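Local coordinates for putative oxidoreductase molybdopterin-binding subunit (Sulfolobus tokodaii, PDB 4ZOH), which is a putative molybdopterin-binding oxidoreductase subunit of the xanthine dehydrogenase/aldehyde oxidase family, probably carrying the molybdenum centre at which the substrate is oxidised, at residues A[31-36]-A[86-91]; A[165-170]-A[240-245]. One frame throughout, in Å; residues are numbered along the deposited sequence.

Contact 1: residues A[31-36]-A[86-91]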
ATOM      1  N   THR A  31      -2.691  -5.888  -8.428  1.00 21.33           N
ATOM      2  CA  THR A  31      -1.346  -5.798  -8.997  1.00 20.51           C
ATOM      3  C   THR A  31      -1.066  -6.982  -9.902  1.00 20.11           C
ATOM      4  O   THR A  31      -1.317  -8.109  -9.512  1.00 18.52           O
ATOM      5  CB  THR A  31      -0.274  -5.768  -7.871  1.00 21.50           C
ATOM      6  OG1 THR A  31      -0.413  -4.526  -7.120  1.00 20.22           O
ATOM      7  CG2 THR A  31       1.120  -5.832  -8.516  1.00 17.14           C
ATOM      8  N   LEU A  32      -0.584  -6.705 -11.102  1.00 17.69           N
ATOM      9  CA  LEU A  32      -0.178  -7.724 -12.041  1.00 20.50           C
ATOM     10  C   LEU A  32       1.368  -7.850 -12.051  1.00 20.34           C
ATOM     11  O   LEU A  32       2.079  -6.911 -11.647  1.00 22.03           O
ATOM     12  CB  LEU A  32      -0.665  -7.357 -13.469  1.00 21.22           C
ATOM     13  CG  LEU A  32      -2.191  -7.314 -13.701  1.00 21.27           C
ATOM     14  CD1 LEU A  32      -2.527  -6.765 -15.090  1.00 19.11           C
ATOM     15  CD2 LEU A  32      -2.710  -8.719 -13.586  1.00 20.97           C
ATOM     16  N   PHE A  33       1.872  -9.001 -12.495  1.00 19.50           N
ATOM     17  CA  PHE A  33       3.315  -9.223 -12.540  1.00 22.37           C
ATOM     18  C   PHE A  33       3.819  -9.179 -13.965  1.00 23.07           C
ATOM     19  O   PHE A  33       3.183  -9.738 -14.862  1.00 21.92           O
ATOM     20  CB  PHE A  33       3.720 -10.524 -11.844  1.00 21.00           C
ATOM     21  CG  PHE A  33       5.177 -10.577 -11.558  1.00 22.31           C
ATOM     22  CD1 PHE A  33       6.080 -11.140 -12.503  1.00 19.87           C
ATOM     23  CD2 PHE A  33       5.700  -9.947 -10.371  1.00 20.64           C
ATOM     24  CE1 PHE A  33       7.453 -11.134 -12.245  1.00 20.36           C
ATOM     25  CE2 PHE A  33       7.077  -9.930 -10.129  1.00 19.80           C
ATOM     26  CZ  PHE A  33       7.953 -10.544 -11.060  1.00 20.90           C
ATOM     27  N   VAL A  34       4.954  -8.505 -14.150  1.00 22.58           N
ATOM     28  CA  VAL A  34       5.571  -8.226 -15.468  1.00 22.54           C
ATOM     29  C   VAL A  34       6.944  -8.902 -15.541  1.00 24.29           C
ATOM     30  O   VAL A  34       7.770  -8.727 -14.643  1.00 24.22           O
ATOM     31  CB  VAL A  34       5.666  -6.688 -15.674  1.00 21.97           C
ATOM     32  CG1 VAL A  34       6.335  -6.261 -16.988  1.00 18.41           C
ATOM     33  CG2 VAL A  34       4.265  -6.046 -15.596  1.00 20.70           C
ATOM     34  N   ALA A  35       7.199  -9.655 -16.606  1.00 21.58           N
ATOM     35  CA  ALA A  35       8.542 -10.186 -16.850  1.00 21.77           C
ATOM     36  C   ALA A  35       8.948  -9.820 -18.275  1.00 25.06           C
ATOM     37  O   ALA A  35       8.070  -9.667 -19.152  1.00 26.16           O
ATOM     38  CB  ALA A  35       8.561 -11.703 -16.603  1.00 17.89           C
ATOM     39  N   PHE A  36      10.258  -9.681 -18.511  1.00 22.27           N
ATOM     40  CA  PHE A  36      10.775  -9.408 -19.826  1.00 23.05           C
ATOM     41  C   PHE A  36      11.395 -10.635 -20.486  1.00 26.12           C
ATOM     42  O   PHE A  36      12.123 -11.382 -19.838  1.00 30.72           O
ATOM     43  CB  PHE A  36      11.747  -8.230 -19.806  1.00 20.90           C
ATOM     44  CG  PHE A  36      11.108  -6.958 -19.384  1.00 21.09           C
ATOM     45  CD1 PHE A  36      10.842  -5.932 -20.339  1.00 20.06           C
ATOM     46  CD2 PHE A  36      10.746  -6.752 -18.023  1.00 19.40           C
ATOM     47  CE1 PHE A  36      10.238  -4.743 -19.977  1.00 19.77           C
ATOM     48  CE2 PHE A  36      10.136  -5.535 -17.663  1.00 18.89           C
ATOM     49  CZ  PHE A  36       9.869  -4.542 -18.626  1.00 19.73           C
ATOM     50  N   LYS A  86      -0.993 -12.872 -13.926  1.00 26.44           N
ATOM     51  CA  LYS A  86      -1.631 -12.739 -12.638  1.00 31.04           C
ATOM     52  C   LYS A  86      -0.632 -12.736 -11.528  1.00 30.06           C
ATOM     53  O   LYS A  86      -0.899 -12.103 -10.526  1.00 27.83           O
ATOM     54  CB  LYS A  86      -2.605 -13.904 -12.461  1.00 36.11           C
ATOM     55  CG  LYS A  86      -3.143 -14.217 -11.071  1.00 42.30           C
ATOM     56  CD  LYS A  86      -3.485 -15.706 -10.913  1.00 46.38           C
ATOM     57  CE  LYS A  86      -4.718 -15.911 -10.043  1.00 48.33           C
ATOM     58  NZ  LYS A  86      -5.607 -17.028 -10.511  1.00 53.90           N
ATOM     59  N   ASP A  87       0.455 -13.506 -11.670  1.00 28.78           N
ATOM     60  CA  ASP A  87       1.554 -13.526 -10.678  1.00 29.13           C
ATOM     61  C   ASP A  87       2.887 -13.971 -11.288  1.00 25.49           C
ATOM     62  O   ASP A  87       2.931 -14.384 -12.465  1.00 23.38           O
ATOM     63  CB  ASP A  87       1.186 -14.354  -9.446  1.00 35.96           C
ATOM     64  CG  ASP A  87       1.375 -15.791  -9.644  1.00 35.67           C
ATOM     65  OD1 ASP A  87       1.544 -16.300 -10.755  1.00 39.33           O
ATOM     66  OD2 ASP A  87       1.366 -16.451  -8.658  1.00 41.34           O
ATOM     67  N   ARG A  88       3.966 -13.895 -10.508  1.00 23.00           N
ATOM     68  CA  ARG A  88       5.305 -14.152 -11.030  1.00 21.47           C
ATOM     69  C   ARG A  88       5.491 -15.552 -11.625  1.00 23.05           C
ATOM     70  O   ARG A  88       6.212 -15.684 -12.626  1.00 23.34           O
ATOM     71  CB  ARG A  88       6.386 -13.883  -9.991  1.00 22.41           C
ATOM     72  CG  ARG A  88       6.166 -14.508  -8.623  1.00 22.17           C
ATOM     73  CD  ARG A  88       7.026 -13.703  -7.595  1.00 20.93           C
ATOM     74  NE  ARG A  88       6.437 -12.379  -7.333  1.00 20.33           N
ATOM     75  CZ  ARG A  88       7.133 -11.377  -6.794  1.00 23.24           C
ATOM     76  NH1 ARG A  88       8.446 -11.544  -6.471  1.00 19.12           N
ATOM     77  NH2 ARG A  88       6.545 -10.220  -6.581  1.00 20.54           N
ATOM     78  N   TYR A  89       4.860 -16.564 -11.023  1.00 18.76           N
ATOM     79  CA  TYR A  89       5.005 -17.935 -11.453  1.00 21.37           C
ATOM     80  C   TYR A  89       4.394 -18.080 -12.833  1.00 22.65           C
ATOM     81  O   TYR A  89       5.009 -18.665 -13.704  1.00 23.42           O
ATOM     82  CB  TYR A  89       4.325 -18.913 -10.447  1.00 22.13           C
ATOM     83  CG  TYR A  89       5.151 -19.127  -9.169  1.00 22.92           C
ATOM     84  CD1 TYR A  89       5.830 -20.354  -8.944  1.00 24.08           C
ATOM     85  CD2 TYR A  89       5.283 -18.111  -8.174  1.00 19.71           C
ATOM     86  CE1 TYR A  89       6.567 -20.565  -7.758  1.00 20.52           C
ATOM     87  CE2 TYR A  89       6.011 -18.332  -6.992  1.00 21.41           C
ATOM     88  CZ  TYR A  89       6.659 -19.554  -6.802  1.00 20.81           C
ATOM     89  OH  TYR A  89       7.417 -19.799  -5.673  1.00 20.61           O
ATOM     90  N   GLU A  90       3.211 -17.490 -13.027  1.00 23.23           N
ATOM     91  CA  GLU A  90       2.501 -17.580 -14.291  1.00 23.65           C
ATOM     92  C   GLU A  90       3.137 -16.713 -15.319  1.00 22.94           C
ATOM     93  O   GLU A  90       3.194 -17.109 -16.486  1.00 24.46           O
ATOM     94  CB  GLU A  90       1.014 -17.239 -14.133  1.00 26.08           C
ATOM     95  CG  GLU A  90       0.316 -18.278 -13.251  1.00 32.16           C
ATOM     96  CD  GLU A  90      -1.193 -18.075 -13.132  1.00 40.64           C
ATOM     97  OE1 GLU A  90      -1.718 -17.186 -13.837  1.00 47.59           O
ATOM     98  OE2 GLU A  90      -1.864 -18.781 -12.344  1.00 39.61           O
ATOM     99  N   ALA A  91       3.693 -15.575 -14.898  1.00 22.56           N
ATOM    100  CA  ALA A  91       4.483 -14.728 -15.811  1.00 23.80           C
ATOM    101  C   ALA A  91       5.627 -15.527 -16.436  1.00 26.96           C
ATOM    102  O   ALA A  91       5.889 -15.424 -17.660  1.00 22.61           O
ATOM    103  CB  ALA A  91       4.992 -13.445 -15.153  1.00 20.91           C
TER
HETATM  104  O   HOH W   1      -2.772 -10.263 -10.044  1.00 21.14           O

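Contact 2: residues A[165-170]-A[240-245]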
ATOM      1  N   LEU A 165      22.555  -6.809  -3.223  1.00 20.38           N
ATOM      2  CA  LEU A 165      21.782  -8.017  -2.808  1.00 21.33           C
ATOM      3  C   LEU A 165      20.293  -7.911  -3.153  1.00 19.03           C
ATOM      4  O   LEU A 165      19.629  -8.939  -3.305  1.00 19.19           O
ATOM      5  CB  LEU A 165      21.888  -8.184  -1.289  1.00 21.24           C
ATOM      6  CG  LEU A 165      22.402  -9.476  -0.692  1.00 25.24           C
ATOM      7  CD1 LEU A 165      21.581  -9.422   0.582  1.00 31.00           C
ATOM      8  CD2 LEU A 165      22.129 -10.819  -1.370  1.00 24.52           C
ATOM      9  N   GLU A 166      19.751  -6.707  -3.180  1.00 16.73           N
ATOM     10  CA  GLU A 166      18.437  -6.501  -3.817  1.00 17.41           C
ATOM     11  C   GLU A 166      18.652  -6.047  -5.280  1.00 17.77           C
ATOM     12  O   GLU A 166      19.316  -5.001  -5.560  1.00 17.34           O
ATOM     13  CB  GLU A 166      17.555  -5.424  -3.101  1.00 17.17           C
ATOM     14  CG  GLU A 166      16.117  -5.351  -3.664  1.00 16.24           C
ATOM     15  CD  GLU A 166      15.487  -3.968  -3.605  1.00 19.07           C
ATOM     16  OE1 GLU A 166      14.245  -3.855  -3.778  1.00 20.21           O
ATOM     17  OE2 GLU A 166      16.188  -2.940  -3.387  1.00 17.33           O
ATOM     18  N   THR A 167      18.051  -6.793  -6.196  1.00 17.65           N
ATOM     19  CA  THR A 167      17.965  -6.382  -7.634  1.00 17.82           C
ATOM     20  C   THR A 167      17.152  -5.134  -7.837  1.00 18.03           C
ATOM     21  O   THR A 167      16.596  -4.596  -6.894  1.00 17.18           O
ATOM     22  CB  THR A 167      17.346  -7.445  -8.516  1.00 18.35           C
ATOM     23  OG1 THR A 167      15.985  -7.632  -8.135  1.00 19.90           O
ATOM     24  CG2 THR A 167      18.087  -8.816  -8.373  1.00 15.85           C
ATOM     25  N   ARG A 168      17.201  -4.612  -9.069  1.00 17.27           N
ATOM     26  CA  ARG A 168      16.248  -3.593  -9.527  1.00 17.50           C
ATOM     27  C   ARG A 168      14.863  -4.117  -9.238  1.00 15.33           C
ATOM     28  O   ARG A 168      14.671  -5.323  -8.980  1.00 13.75           O
ATOM     29  CB  ARG A 168      16.411  -3.387 -11.077  1.00 17.96           C
ATOM     30  CG  ARG A 168      17.774  -2.772 -11.429  1.00 16.70           C
ATOM     31  CD  ARG A 168      18.120  -2.977 -12.919  1.00 16.02           C
ATOM     32  NE  ARG A 168      18.000  -4.378 -13.286  1.00 18.47           N
ATOM     33  CZ  ARG A 168      17.817  -4.845 -14.521  1.00 18.85           C
ATOM     34  NH1 ARG A 168      17.686  -6.158 -14.672  1.00 15.62           N
ATOM     35  NH2 ARG A 168      17.819  -4.003 -15.579  1.00 17.69           N
ATOM     36  N   GLY A 169      13.875  -3.238  -9.356  1.00 16.85           N
ATOM     37  CA  GLY A 169      12.468  -3.703  -9.240  1.00 15.51           C
ATOM     38  C   GLY A 169      11.630  -2.464  -9.218  1.00 16.50           C
ATOM     39  O   GLY A 169      12.118  -1.356  -8.835  1.00 18.44           O
ATOM     40  N   ALA A 170      10.365  -2.616  -9.574  1.00 17.05           N
ATOM     41  CA  ALA A 170       9.526  -1.432  -9.698  1.00 16.84           C
ATOM     42  C   ALA A 170       8.063  -1.818  -9.705  1.00 17.39           C
ATOM     43  O   ALA A 170       7.705  -3.005  -9.954  1.00 16.08           O
ATOM     44  CB  ALA A 170       9.859  -0.648 -10.965  1.00 16.87           C
ATOM     45  N   LYS A 240       3.865  -4.843 -11.218  1.00 18.53           N
ATOM     46  CA  LYS A 240       5.074  -5.125 -10.446  1.00 20.44           C
ATOM     47  C   LYS A 240       6.084  -5.816 -11.353  1.00 19.79           C
ATOM     48  O   LYS A 240       5.778  -6.837 -11.994  1.00 18.70           O
ATOM     49  CB  LYS A 240       4.736  -6.088  -9.268  1.00 18.50           C
ATOM     50  CG  LYS A 240       5.926  -6.614  -8.464  1.00 19.42           C
ATOM     51  CD  LYS A 240       6.483  -5.516  -7.514  1.00 20.98           C
ATOM     52  CE  LYS A 240       5.577  -5.182  -6.310  1.00 19.78           C
ATOM     53  NZ  LYS A 240       5.507  -6.420  -5.427  1.00 18.19           N
ATOM     54  N   TRP A 241       7.286  -5.268 -11.392  1.00 17.24           N
ATOM     55  CA  TRP A 241       8.332  -5.931 -12.112  1.00 17.87           C
ATOM     56  C   TRP A 241       9.487  -6.280 -11.124  1.00 19.28           C
ATOM     57  O   TRP A 241      10.035  -5.350 -10.454  1.00 17.63           O
ATOM     58  CB  TRP A 241       8.886  -4.968 -13.165  1.00 16.05           C
ATOM     59  CG  TRP A 241      10.232  -5.481 -13.711  1.00 17.70           C
ATOM     60  CD1 TRP A 241      10.460  -6.656 -14.343  1.00 17.38           C
ATOM     61  CD2 TRP A 241      11.525  -4.848 -13.584  1.00 17.23           C
ATOM     62  NE1 TRP A 241      11.817  -6.765 -14.689  1.00 16.46           N
ATOM     63  CE2 TRP A 241      12.469  -5.663 -14.246  1.00 16.65           C
ATOM     64  CE3 TRP A 241      11.965  -3.641 -13.026  1.00 17.04           C
ATOM     65  CZ2 TRP A 241      13.865  -5.325 -14.325  1.00 17.15           C
ATOM     66  CZ3 TRP A 241      13.336  -3.277 -13.164  1.00 16.37           C
ATOM     67  CH2 TRP A 241      14.261  -4.138 -13.786  1.00 15.95           C
ATOM     68  N   VAL A 242       9.867  -7.559 -11.051  1.00 19.72           N
ATOM     69  CA  VAL A 242      11.084  -7.934 -10.296  1.00 19.29           C
ATOM     70  C   VAL A 242      11.858  -8.978 -11.110  1.00 18.20           C
ATOM     71  O   VAL A 242      11.390 -10.060 -11.281  1.00 16.98           O
ATOM     72  CB  VAL A 242      10.803  -8.475  -8.884  1.00 20.38           C
ATOM     73  CG1 VAL A 242      12.122  -8.799  -8.145  1.00 19.46           C
ATOM     74  CG2 VAL A 242       9.965  -7.489  -8.083  1.00 18.48           C
ATOM     75  N   PRO A 243      13.045  -8.631 -11.609  1.00 18.58           N
ATOM     76  CA  PRO A 243      13.884  -9.602 -12.350  1.00 21.31           C
ATOM     77  C   PRO A 243      14.384 -10.732 -11.461  1.00 20.26           C
ATOM     78  O   PRO A 243      14.536 -10.547 -10.214  1.00 20.75           O
ATOM     79  CB  PRO A 243      15.054  -8.738 -12.855  1.00 19.33           C
ATOM     80  CG  PRO A 243      15.150  -7.693 -11.776  1.00 20.10           C
ATOM     81  CD  PRO A 243      13.764  -7.371 -11.365  1.00 18.61           C
ATOM     82  N   THR A 244      14.610 -11.893 -12.050  1.00 18.63           N
ATOM     83  CA  THR A 244      15.389 -12.910 -11.330  1.00 20.91           C
ATOM     84  C   THR A 244      16.861 -12.449 -11.219  1.00 22.56           C
ATOM     85  O   THR A 244      17.320 -11.484 -11.912  1.00 22.13           O
ATOM     86  CB  THR A 244      15.364 -14.246 -12.052  1.00 21.69           C
ATOM     87  OG1 THR A 244      16.145 -14.107 -13.234  1.00 21.49           O
ATOM     88  CG2 THR A 244      13.883 -14.688 -12.399  1.00 21.85           C
ATOM     89  N   ARG A 245      17.624 -13.103 -10.360  1.00 22.34           N
ATOM     90  CA  ARG A 245      19.048 -12.675 -10.186  1.00 21.47           C
ATOM     91  C   ARG A 245      19.851 -13.041 -11.476  1.00 20.47           C
ATOM     92  O   ARG A 245      20.759 -12.314 -11.860  1.00 21.64           O
ATOM     93  CB  ARG A 245      19.678 -13.349  -8.919  1.00 19.66           C
ATOM     94  CG  ARG A 245      21.183 -13.132  -8.742  1.00 18.18           C
ATOM     95  CD  ARG A 245      21.587 -11.664  -8.695  1.00 17.88           C
ATOM     96  NE  ARG A 245      20.962 -11.134  -7.492  1.00 17.63           N
ATOM     97  CZ  ARG A 245      21.193  -9.950  -6.937  1.00 20.17           C
ATOM     98  NH1 ARG A 245      21.997  -9.063  -7.544  1.00 17.18           N
ATOM     99  NH2 ARG A 245      20.552  -9.626  -5.794  1.00 17.63           N
TER
HETATM  100  O   HOH W   2      15.067 -10.425  -7.407  1.00 27.85           O

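Contact 1: residues A[31-36]-A[86-91]
The ring of Phe33 lies against Arg88, which crosses it from backbone to guanidinium. Arg88 CB sits over the middle of one face, 3.6 Å from the ring centroid and 7° off the normal, an almost ideal CH-pi contact. Arg88 CA passes over the same ring, 3.4 Å from Phe33 CD1. The arginine chain then bends at chi3 (73°), which brings the guanidinium back to the far rim, with Phe33 CE2 lying over one of its faces. The two planes are tilted by 43°, so this is an oblique meeting and not a flat stack; the NH1 end goes on to a salt bridge with Asp24.

Apolar contacts continue along the strand. Ala91 CB meets the ring edge 3.7 Å from Phe33 CD1, and Ala35 CB faces the same methyl. This is a helix laid on a sheet within the alpha/beta hammerhead domain: helix 88-95 follows strand 79-85, the antiparallel neighbour of 32-38. With Phe33 cut back to an alanine, the stem of Arg88 would probably lose its support and a gap open beside Ala91.

Polar links lie at the helix start. Asp87 is the N-cap, its OD1 accepting from Glu90 N at 3.1 Å, while OD2 makes a salt bridge to a basic residue of another protein chain. One water donates to both Thr31 O and Lys86 O, tying the loop ends together.

Contact 2: residues A[165-170]-A[240-245]
Trp241 carries its indole anti to the backbone N (chi1 165°), which lays the six-membered ring beside Arg168 and Gly169, while Arg168 leaves its own backbone with chi1 -66° and kinks at chi3. The two groups therefore meet edge to face: Trp241 CH2 points at the centre of one guanidinium face, 3.7 Å from Arg168 CZ, with the planes 82° apart. Closer to the backbone, Arg168 CB packs against the same corner of the indole. Salt bridges from NE to Glu248 and from NH2 to Glu224 hold the guanidinium in this attitude.

Ala170 and Trp241 form an antiparallel hydrogen-bonded pair. Trp241 N donates to Ala170 O at 2.7 Å and nearly straight, and Ala170 N returns a bond to Trp241 O at 2.9 Å. This is where the loop after strand 149-161 enters the sheet as strand 170-174. Just ahead of the pair, Gly169 CA comes within 3.2 Å of Trp241 O as a CA-H...O contact.

Farther along, Thr167 uses its two branches differently. Its OG1 donates to Arg168 O at 2.8 Å and accepts from a water that also donates to Pro243 O. Its methyl CG2 sits over the centre of one face of the Arg245 guanidinium, 3.6 Å from CZ; Arg245 NH1 bonds to Pro164 O, and NH2 to the backbone of another protein chain. Both buried arginines thus give a guanidinium face to carbon, but the carboxylates of Glu248 and Glu224 probably offset the charge of Arg168, whereas these bonds of Arg245 to backbone satisfy N-H groups without neutralising it.

Overall arrangement
Contacts 1 and 2 lie 12 Å apart, centre to centre, and meet inside one sheet, where strands 32-38 and 239-241 run parallel. Backbone bonds join them: Lys240 N to Leu32 O and Lys240 O to Val34 N, both at 2.8 Å. Phe36 of the first strand also packs edge-to-face with Trp241. Asp24 serves both contacts, pairing through OD2 with Arg88 and through OD1 with Lys240. Contact 1 is the outlying one, about 31 Å from the centre of the chain against 19 Å for contact 2. Contact 2 lies beside a redox centre: the side chain of Leu165 comes about 4 Å from a bound [2Fe-2S] cluster, which in this enzyme family probably relays electrons.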